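Local coordinates for transcriptional regulator, putative, Mar family (Thermotoga maritima, PDB 2ETH), which probably binds DNA as a dimeric, winged-helix transcriptional regulator of the MarR family, at residues T44-A49 with D80-R85; L51-F56 with V102-K107; S31-N36 with E120-S125. All coordinates share one frame; numbering follows the deposited sequence.

From the N terminus the chain first reaches residues 31-36, which follow helix 15-30 and meet 120-125 on helix 106-127; contact 3 thus closes a loop of 83 residues that encloses the other two. After helix 37-41 comes helix 44-56, which serves twice: its start joins residues 80-85 in contact 1, and its later turns meet strand 100-104 in contact 2. These inner contacts cross, because 80-85 lies between 51-56 and 102-107, and they touch where Lys107 NZ reaches Arg85 O. Contacts 1 and 2 tie together the winged helix-turn-helix core; contact 3 lies apart, its centre about 23 Å from that of contact 1 and about 21 Å from that of contact 2. All three border the second subunit.

Contact 1 of 3, residues T44-A49 with D80-R85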
loop_
_atom_site.group_PDB
_atom_site.type_symbol
_atom_site.label_atom_id
_atom_site.label_comp_id
_atom_site.label_asym_id
_atom_site.label_seq_id
_atom_site.Cartn_x
_atom_site.Cartn_y
_atom_site.Cartn_z
ATOM N N THR A 44 2.812 -6.816 -4.776
ATOM C CA THR A 44 1.896 -5.702 -4.623
ATOM C C THR A 44 0.594 -5.920 -5.423
ATOM O O THR A 44 -0.492 -5.790 -4.872
ATOM C CB THR A 44 2.603 -4.352 -5.002
ATOM O OG1 THR A 44 3.027 -4.390 -6.370
ATOM C CG2 THR A 44 3.844 -4.109 -4.116
ATOM N N THR A 45 0.682 -6.306 -6.696
ATOM C CA THR A 45 -0.534 -6.409 -7.515
ATOM C C THR A 45 -1.316 -7.703 -7.210
ATOM O O THR A 45 -2.528 -7.745 -7.370
ATOM C CB THR A 45 -0.273 -6.212 -9.023
ATOM O OG1 THR A 45 0.569 -7.244 -9.492
ATOM C CG2 THR A 45 0.439 -4.848 -9.315
ATOM N N GLU A 46 -0.630 -8.728 -6.715
ATOM C CA GLU A 46 -1.306 -9.921 -6.176
ATOM C C GLU A 46 -2.216 -9.554 -5.034
ATOM O O GLU A 46 -3.350 -10.041 -4.945
ATOM C CB GLU A 46 -0.282 -10.937 -5.617
ATOM C CG GLU A 46 0.251 -11.983 -6.558
ATOM C CD GLU A 46 1.480 -12.685 -5.974
ATOM O OE1 GLU A 46 1.507 -12.895 -4.731
ATOM O OE2 GLU A 46 2.431 -13.013 -6.753
ATOM N N LEU A 47 -1.666 -8.791 -4.088
ATOM C CA LEU A 47 -2.443 -8.355 -2.910
ATOM C C LEU A 47 -3.627 -7.475 -3.309
ATOM O O LEU A 47 -4.692 -7.571 -2.768
ATOM C CB LEU A 47 -1.554 -7.593 -1.906
ATOM C CG LEU A 47 -2.288 -7.065 -0.657
ATOM C CD1 LEU A 47 -2.997 -8.248 0.130
ATOM C CD2 LEU A 47 -1.294 -6.289 0.222
ATOM N N TYR A 48 -3.421 -6.626 -4.282
ATOM C CA TYR A 48 -4.441 -5.706 -4.757
ATOM C C TYR A 48 -5.608 -6.482 -5.375
ATOM O O TYR A 48 -6.803 -6.228 -5.055
ATOM C CB TYR A 48 -3.761 -4.741 -5.772
ATOM C CG TYR A 48 -4.525 -3.486 -6.097
ATOM C CD1 TYR A 48 -5.278 -2.826 -5.124
ATOM C CD2 TYR A 48 -4.518 -2.952 -7.380
ATOM C CE1 TYR A 48 -6.002 -1.663 -5.416
ATOM C CE2 TYR A 48 -5.250 -1.767 -7.672
ATOM C CZ TYR A 48 -5.980 -1.159 -6.663
ATOM O OH TYR A 48 -6.702 -0.045 -6.910
ATOM N N ALA A 49 -5.288 -7.466 -6.218
ATOM C CA ALA A 49 -6.334 -8.312 -6.818
ATOM C C ALA A 49 -7.032 -9.197 -5.764
ATOM O O ALA A 49 -8.239 -9.397 -5.826
ATOM C CB ALA A 49 -5.790 -9.144 -7.964
ATOM N N ASP A 80 -3.254 -16.843 -11.461
ATOM C CA ASP A 80 -2.512 -18.126 -11.356
ATOM C C ASP A 80 -1.597 -18.107 -10.119
ATOM O O ASP A 80 -1.466 -19.101 -9.406
ATOM C CB ASP A 80 -1.656 -18.454 -12.613
ATOM C CG ASP A 80 -2.472 -19.076 -13.770
ATOM N N SER A 81 -0.977 -16.972 -9.840
ATOM C CA SER A 81 -0.103 -16.915 -8.677
ATOM C C SER A 81 -0.864 -16.997 -7.356
ATOM O O SER A 81 -0.472 -17.684 -6.453
ATOM C CB SER A 81 0.774 -15.688 -8.700
ATOM O OG SER A 81 0.930 -15.290 -7.366
ATOM N N LEU A 82 -1.968 -16.287 -7.266
ATOM C CA LEU A 82 -2.854 -16.358 -6.103
ATOM C C LEU A 82 -3.390 -17.756 -5.933
ATOM O O LEU A 82 -3.580 -18.253 -4.840
ATOM C CB LEU A 82 -4.025 -15.376 -6.270
ATOM C CG LEU A 82 -3.670 -13.911 -6.044
ATOM C CD1 LEU A 82 -4.863 -13.021 -6.375
ATOM C CD2 LEU A 82 -3.180 -13.711 -4.538
ATOM N N GLU A 83 -3.617 -18.398 -7.046
ATOM C CA GLU A 83 -4.091 -19.787 -7.029
ATOM C C GLU A 83 -3.071 -20.771 -6.514
ATOM O O GLU A 83 -3.433 -21.680 -5.793
ATOM C CB GLU A 83 -4.569 -20.168 -8.406
ATOM C CG GLU A 83 -5.355 -21.431 -8.478
ATOM C CD GLU A 83 -6.240 -21.458 -9.735
ATOM O OE1 GLU A 83 -6.216 -20.412 -10.472
ATOM O OE2 GLU A 83 -6.967 -22.492 -9.950
ATOM N N LYS A 84 -1.797 -20.569 -6.820
ATOM C CA LYS A 84 -0.809 -21.494 -6.317
ATOM C C LYS A 84 -0.405 -21.243 -4.892
ATOM O O LYS A 84 0.088 -22.174 -4.268
ATOM C CB LYS A 84 0.370 -21.734 -7.267
ATOM C CG LYS A 84 1.263 -20.588 -7.659
ATOM C CD LYS A 84 2.062 -20.992 -8.947
ATOM N N ARG A 85 -0.701 -20.056 -4.333
ATOM C CA ARG A 85 -0.613 -19.851 -2.875
ATOM C C ARG A 85 -1.872 -20.383 -2.165
ATOM O O ARG A 85 -1.949 -20.366 -0.939
ATOM C CB ARG A 85 -0.430 -18.385 -2.474
ATOM C CG ARG A 85 0.468 -17.565 -3.326
ATOM C CD ARG A 85 0.425 -16.078 -2.932
ATOM N NE ARG A 85 1.688 -15.716 -2.294
ATOM C CZ ARG A 85 2.782 -15.301 -2.932
ATOM N NH1 ARG A 85 2.803 -15.153 -4.244
ATOM N NH2 ARG A 85 3.871 -15.026 -2.245
#
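Glu46 leaves its helix with chi1 at -90°, turned beyond the usual staggered position, and then runs extended past CG, while the Arg85 chain bends at chi3 (109°) so that its guanidinium swings back to meet the carboxylate. The meeting joins two helices of a winged helix-turn-helix domain: helix 44-56, and helix 72-84, which in this family is the DNA-recognition helix. Their axes cross nearly perpendicularly, 10.2 Å apart in the short segments, and Glu46 spans the gap at the level of Leu82. The two carboxylate oxygens are gripped by different side chains: OE1 by Arg85 and OE2 by Ser81. Arg85 NH1 forms a salt bridge with Glu46 OE1 at 2.6 Å, the oxygen sitting over one face of the guanidinium; the two side chains cross at about a right angle, with carboxylate and guanidinium planes 43° apart. Ser81 OG donates a hydrogen bond of 2.8 Å to Glu46 OE2, coming from above the carboxylate plane. The same hydroxyl lies at the edge of the guanidinium, in its plane, so serine and arginine, four residues apart, converge on the acid. A weak hydrogen bond from Lys43 N to Glu46 OE1 and a salt bridge from Arg85 NH2 to Asp41 extend the network to helix 37-41 and the short link after it. The nearby arginine and the serine donor would probably favour the ionised form of Glu46. Nearer the backbone of Glu46, Leu82 supplies the apolar part: its CG is anti to the carbonyl carbon, and its two methyls reach helix 44-56. Leu82 CD2 lies 4.2 Å from Glu46 CB, and Leu82 CD1 touches Ala49 CB at 4.3 Å and comes within 3.6 Å of the carbonyl oxygen of Glu46.

Contact 2 of 3, residues L51-F56 with V102-K107; sequences LYVALF and VVLTEK
Val53, Leu104 and Val102 have the most surface buried in this contact between helix 51-56 and the end of strand 102-104, an apolar join between the helical core and the wing of the winged-helix domain. Val53 places CG1 anti to the backbone N (chi1 174°), which points that methyl at the strand. Its CG1 rests 3.5 Å from Leu104 CD1 and 3.6 Å from the carbonyl oxygen of Val102, so one methyl covers both a side chain and the strand backbone. The side chains of Leu104 and Val53 lie alongside one another, running in opposite senses. The second branch of Leu104 goes to the next helix residue: CD2 stands 3.7 Å from Ala54 CB and equally close to Ala54 CA, so the forked end straddles two successive residues of the helix. No hydrogen bond crosses between the segments, and packing alone joins them. The strand runs across the helix at 71°, with 8.3 Å between the axes. Around this apolar patch, Phe112 of helix 106-127 touches Ala54, Val88 of the partner strand 88-92 touches Leu104 and Val102, and Met61 and Ile64 of helix 61-67 also pack on Val102.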
loop_
_atom_site.group_PDB
_atom_site.type_symbol
_atom_site.label_atom_id
_atom_site.label_comp_id
_atom_site.label_asym_id
_atom_site.label_seq_id
_atom_site.Cartn_x
_atom_site.Cartn_y
_atom_site.Cartn_z
ATOM N N LEU A 51 -7.462 -8.539 -2.441
ATOM C CA LEU A 51 -8.396 -7.665 -1.674
ATOM C C LEU A 51 -9.618 -7.222 -2.465
ATOM O O LEU A 51 -10.750 -7.184 -1.934
ATOM C CB LEU A 51 -7.674 -6.450 -1.127
ATOM C CG LEU A 51 -6.633 -6.729 -0.028
ATOM C CD1 LEU A 51 -5.784 -5.464 0.225
ATOM C CD2 LEU A 51 -7.347 -7.211 1.258
ATOM N N TYR A 52 -9.422 -6.913 -3.730
ATOM C CA TYR A 52 -10.544 -6.545 -4.575
ATOM C C TYR A 52 -11.584 -7.642 -4.515
ATOM O O TYR A 52 -12.728 -7.371 -4.191
ATOM C CB TYR A 52 -10.071 -6.283 -6.005
ATOM C CG TYR A 52 -11.156 -5.905 -6.975
ATOM C CD1 TYR A 52 -12.070 -4.914 -6.649
ATOM C CD2 TYR A 52 -11.263 -6.523 -8.224
ATOM C CE1 TYR A 52 -13.078 -4.533 -7.535
ATOM C CE2 TYR A 52 -12.256 -6.151 -9.112
ATOM C CZ TYR A 52 -13.175 -5.135 -8.740
ATOM O OH TYR A 52 -14.229 -4.733 -9.544
ATOM N N VAL A 53 -11.198 -8.888 -4.767
ATOM C CA VAL A 53 -12.149 -10.017 -4.632
ATOM C C VAL A 53 -12.612 -10.282 -3.197
ATOM O O VAL A 53 -13.780 -10.591 -2.973
ATOM C CB VAL A 53 -11.587 -11.379 -5.308
ATOM C CG1 VAL A 53 -12.531 -12.597 -5.031
ATOM C CG2 VAL A 53 -11.392 -11.174 -6.802
ATOM N N ALA A 54 -11.700 -10.184 -2.223
ATOM C CA ALA A 54 -12.049 -10.424 -0.821
ATOM C C ALA A 54 -13.018 -9.391 -0.308
ATOM O O ALA A 54 -13.868 -9.721 0.509
ATOM C CB ALA A 54 -10.800 -10.469 0.058
ATOM N N LEU A 55 -12.891 -8.134 -0.764
ATOM C CA LEU A 55 -13.743 -7.016 -0.273
ATOM C C LEU A 55 -15.036 -6.870 -1.033
ATOM O O LEU A 55 -16.060 -6.611 -0.425
ATOM C CB LEU A 55 -13.035 -5.673 -0.313
ATOM C CG LEU A 55 -12.032 -5.452 0.789
ATOM C CD1 LEU A 55 -11.277 -4.180 0.408
ATOM C CD2 LEU A 55 -12.733 -5.372 2.158
ATOM N N PHE A 56 -14.992 -7.062 -2.348
ATOM C CA PHE A 56 -16.147 -6.812 -3.207
ATOM C C PHE A 56 -16.739 -8.027 -3.913
ATOM O O PHE A 56 -17.623 -7.899 -4.776
ATOM C CB PHE A 56 -15.762 -5.733 -4.206
ATOM C CG PHE A 56 -15.552 -4.395 -3.557
ATOM C CD1 PHE A 56 -16.658 -3.676 -3.068
ATOM C CD2 PHE A 56 -14.266 -3.875 -3.392
ATOM C CE1 PHE A 56 -16.478 -2.452 -2.426
ATOM C CE2 PHE A 56 -14.068 -2.615 -2.772
ATOM C CZ PHE A 56 -15.140 -1.909 -2.287
ATOM N N VAL A 102 -13.408 -15.590 -10.286
ATOM C CA VAL A 102 -12.432 -15.831 -9.265
ATOM C C VAL A 102 -13.190 -15.697 -7.912
ATOM O O VAL A 102 -13.850 -14.707 -7.640
ATOM C CB VAL A 102 -11.217 -14.853 -9.401
ATOM C CG1 VAL A 102 -10.085 -15.261 -8.501
ATOM C CG2 VAL A 102 -10.689 -14.812 -10.812
ATOM N N VAL A 103 -13.103 -16.719 -7.089
ATOM C CA VAL A 103 -13.659 -16.710 -5.764
ATOM C C VAL A 103 -12.528 -17.094 -4.780
ATOM O O VAL A 103 -11.542 -17.703 -5.147
ATOM C CB VAL A 103 -14.838 -17.693 -5.667
ATOM C CG1 VAL A 103 -15.932 -17.315 -6.683
ATOM C CG2 VAL A 103 -14.362 -19.137 -5.877
ATOM N N LEU A 104 -12.705 -16.735 -3.527
ATOM C CA LEU A 104 -11.765 -17.083 -2.457
ATOM C C LEU A 104 -11.877 -18.563 -2.094
ATOM O O LEU A 104 -12.951 -19.137 -2.099
ATOM C CB LEU A 104 -12.032 -16.193 -1.210
ATOM C CG LEU A 104 -11.185 -14.911 -1.027
ATOM C CD1 LEU A 104 -10.885 -14.121 -2.317
ATOM C CD2 LEU A 104 -11.777 -13.998 0.058
ATOM N N THR A 105 -10.759 -19.200 -1.766
ATOM C CA THR A 105 -10.819 -20.523 -1.154
ATOM C C THR A 105 -11.200 -20.389 0.300
ATOM O O THR A 105 -11.437 -19.328 0.749
ATOM C CB THR A 105 -9.498 -21.217 -1.300
ATOM O OG1 THR A 105 -8.470 -20.379 -0.727
ATOM C CG2 THR A 105 -9.271 -21.473 -2.779
ATOM N N GLU A 106 -11.264 -21.480 1.035
ATOM C CA GLU A 106 -11.434 -21.424 2.465
ATOM C C GLU A 106 -10.295 -20.704 3.122
ATOM O O GLU A 106 -10.505 -19.927 4.064
ATOM C CB GLU A 106 -11.502 -22.825 3.054
ATOM C CG GLU A 106 -11.795 -22.796 4.560
ATOM C CD GLU A 106 -12.509 -24.015 5.070
ATOM O OE1 GLU A 106 -12.833 -24.909 4.263
ATOM O OE2 GLU A 106 -12.772 -24.067 6.300
ATOM N N LYS A 107 -9.087 -21.003 2.651
ATOM C CA LYS A 107 -7.879 -20.399 3.170
ATOM C C LYS A 107 -7.805 -18.933 2.804
ATOM O O LYS A 107 -7.185 -18.153 3.520
ATOM C CB LYS A 107 -6.641 -21.121 2.627
ATOM C CG LYS A 107 -5.330 -20.444 2.922
ATOM C CD LYS A 107 -4.192 -21.233 2.339
ATOM C CE LYS A 107 -2.884 -20.471 2.347
ATOM N NZ LYS A 107 -1.808 -21.403 1.901
#

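Contact 3 of 3, residues S31-N36 with E120-S125; sequences SYLPSN and ESLLKS
Tyr32, Leu33 and Pro34, on the irregular link between helix 15-30 and helix 37-41, lean in succession on one side of the long helix 106-127. Tyr32 has CG anti to the carbonyl carbon and beside the backbone N (chi1 -66°), which carries its ring past Leu122 toward the following helical turn. There CD1 of Tyr32 lies 4.2 Å from Ser125 CB; the ring meets this carbon and Leu122 CD1 obliquely. Leu122, with CG anti to the backbone N (chi1 165°), crosses the tyrosine at about a right angle and sends its two methyls to different residues: CD1 faces the tyrosine, whereas CD2 reaches Leu33 CD1 at 3.7 Å. Leu33 also holds its CG anti to the backbone N (chi1 -175°), and it crosses Leu122 obliquely. Pro34 then sets its ring carbon CD 3.8 Å from OG of Ser121, whose hydroxyl is anti to the backbone N. Backbone polarity adds a little, since Leu122 CA approaches Tyr32 O at 3.5 Å as a CA-H...O contact. One turn on, Ser125 turns its hydroxyl back along its own helix and OG donates to Ser121 O at 3.2 Å, an oxygen that also accepts from Ser125 N; this leaves the CB of Ser125 to meet the ring. Leu149 of the second subunit packs on Tyr32 as well, placing the contact beside the dimer interface. No hydrogen bond or salt bridge joins the two segments, so this surface contact is mainly apolar packing centred on Leu122, with the one CA-H...O contact and Pro34 beside the Ser121 hydroxyl.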
loop_
_atom_site.group_PDB
_atom_site.type_symbol
_atom_site.label_atom_id
_atom_site.label_comp_id
_atom_site.label_asym_id
_atom_site.label_seq_id
_atom_site.Cartn_x
_atom_site.Cartn_y
_atom_site.Cartn_z
ATOM N N SER A 31 3.299 0.131 12.678
ATOM C CA SER A 31 3.569 -0.266 14.048
ATOM C C SER A 31 2.287 -0.494 14.833
ATOM O O SER A 31 2.347 -1.005 15.948
ATOM C CB SER A 31 4.466 0.780 14.752
ATOM O OG SER A 31 4.045 2.114 14.499
ATOM N N TYR A 32 1.143 -0.117 14.260
ATOM C CA TYR A 32 -0.177 -0.296 14.904
ATOM C C TYR A 32 -0.966 -1.497 14.364
ATOM O O TYR A 32 -2.026 -1.829 14.905
ATOM C CB TYR A 32 -1.029 0.958 14.697
ATOM C CG TYR A 32 -0.533 2.224 15.370
ATOM C CD1 TYR A 32 -0.095 2.212 16.692
ATOM C CD2 TYR A 32 -0.557 3.446 14.696
ATOM C CE1 TYR A 32 0.335 3.360 17.306
ATOM C CE2 TYR A 32 -0.137 4.607 15.307
ATOM C CZ TYR A 32 0.310 4.557 16.614
ATOM O OH TYR A 32 0.746 5.704 17.248
ATOM N N LEU A 33 -0.428 -2.134 13.315
ATOM C CA LEU A 33 -1.106 -3.156 12.515
ATOM C C LEU A 33 -0.376 -4.496 12.649
ATOM O O LEU A 33 0.715 -4.674 12.107
ATOM C CB LEU A 33 -1.107 -2.719 11.042
ATOM C CG LEU A 33 -1.845 -3.520 9.951
ATOM C CD1 LEU A 33 -3.343 -3.345 10.053
ATOM C CD2 LEU A 33 -1.370 -3.100 8.549
ATOM N N PRO A 34 -0.974 -5.454 13.363
ATOM C CA PRO A 34 -0.359 -6.786 13.491
ATOM C C PRO A 34 0.082 -7.402 12.137
ATOM O O PRO A 34 -0.607 -7.243 11.110
ATOM C CB PRO A 34 -1.474 -7.635 14.114
ATOM C CG PRO A 34 -2.377 -6.656 14.788
ATOM C CD PRO A 34 -2.263 -5.354 14.067
ATOM N N SER A 35 1.208 -8.111 12.149
ATOM C CA SER A 35 1.778 -8.674 10.921
ATOM C C SER A 35 1.054 -9.948 10.473
ATOM O O SER A 35 0.151 -10.438 11.158
ATOM C CB SER A 35 3.280 -8.924 11.098
ATOM O OG SER A 35 3.546 -10.077 11.896
ATOM N N ASN A 36 1.469 -10.463 9.310
ATOM C CA ASN A 36 0.860 -11.650 8.657
ATOM C C ASN A 36 1.878 -12.274 7.678
ATOM O O ASN A 36 2.424 -11.582 6.817
ATOM C CB ASN A 36 -0.491 -11.237 7.976
ATOM C CG ASN A 36 -0.972 -12.228 6.855
ATOM O OD1 ASN A 36 -0.763 -13.457 6.942
ATOM N ND2 ASN A 36 -1.595 -11.672 5.785
ATOM N N GLU A 120 -8.992 -3.754 12.018
ATOM C CA GLU A 120 -9.819 -3.329 13.114
ATOM C C GLU A 120 -9.011 -2.917 14.358
ATOM O O GLU A 120 -9.292 -1.874 14.981
ATOM C CB GLU A 120 -10.789 -4.427 13.468
ATOM C CG GLU A 120 -11.979 -3.864 14.121
ATOM C CD GLU A 120 -13.007 -4.894 14.434
ATOM O OE1 GLU A 120 -12.749 -6.105 14.127
ATOM O OE2 GLU A 120 -14.060 -4.479 14.996
ATOM N N SER A 121 -8.033 -3.740 14.698
ATOM C CA SER A 121 -7.009 -3.418 15.680
ATOM C C SER A 121 -6.245 -2.080 15.448
ATOM O O SER A 121 -6.153 -1.249 16.343
ATOM C CB SER A 121 -6.016 -4.578 15.729
ATOM O OG SER A 121 -4.927 -4.241 16.548
ATOM N N LEU A 122 -5.705 -1.864 14.254
ATOM C CA LEU A 122 -5.113 -0.570 13.898
ATOM C C LEU A 122 -6.114 0.616 14.077
ATOM O O LEU A 122 -5.770 1.680 14.572
ATOM C CB LEU A 122 -4.649 -0.652 12.447
ATOM C CG LEU A 122 -4.311 0.633 11.685
ATOM C CD1 LEU A 122 -3.167 1.312 12.371
ATOM C CD2 LEU A 122 -3.979 0.323 10.216
ATOM N N LEU A 123 -7.337 0.417 13.634
ATOM C CA LEU A 123 -8.431 1.389 13.750
ATOM C C LEU A 123 -8.697 1.729 15.227
ATOM O O LEU A 123 -8.783 2.876 15.583
ATOM C CB LEU A 123 -9.696 0.763 13.159
ATOM C CG LEU A 123 -10.658 1.499 12.235
ATOM C CD1 LEU A 123 -12.064 1.002 12.586
ATOM C CD2 LEU A 123 -10.591 3.045 12.353
ATOM N N LYS A 124 -8.799 0.712 16.080
ATOM C CA LYS A 124 -8.979 0.932 17.498
ATOM C C LYS A 124 -7.796 1.751 18.062
ATOM O O LYS A 124 -8.010 2.758 18.691
ATOM C CB LYS A 124 -9.166 -0.392 18.242
ATOM N N SER A 125 -6.561 1.323 17.812
ATOM C CA SER A 125 -5.372 2.113 18.157
ATOM C C SER A 125 -5.358 3.552 17.676
ATOM O O SER A 125 -4.904 4.424 18.381
ATOM C CB SER A 125 -4.137 1.449 17.577
ATOM O OG SER A 125 -3.952 0.216 18.186
#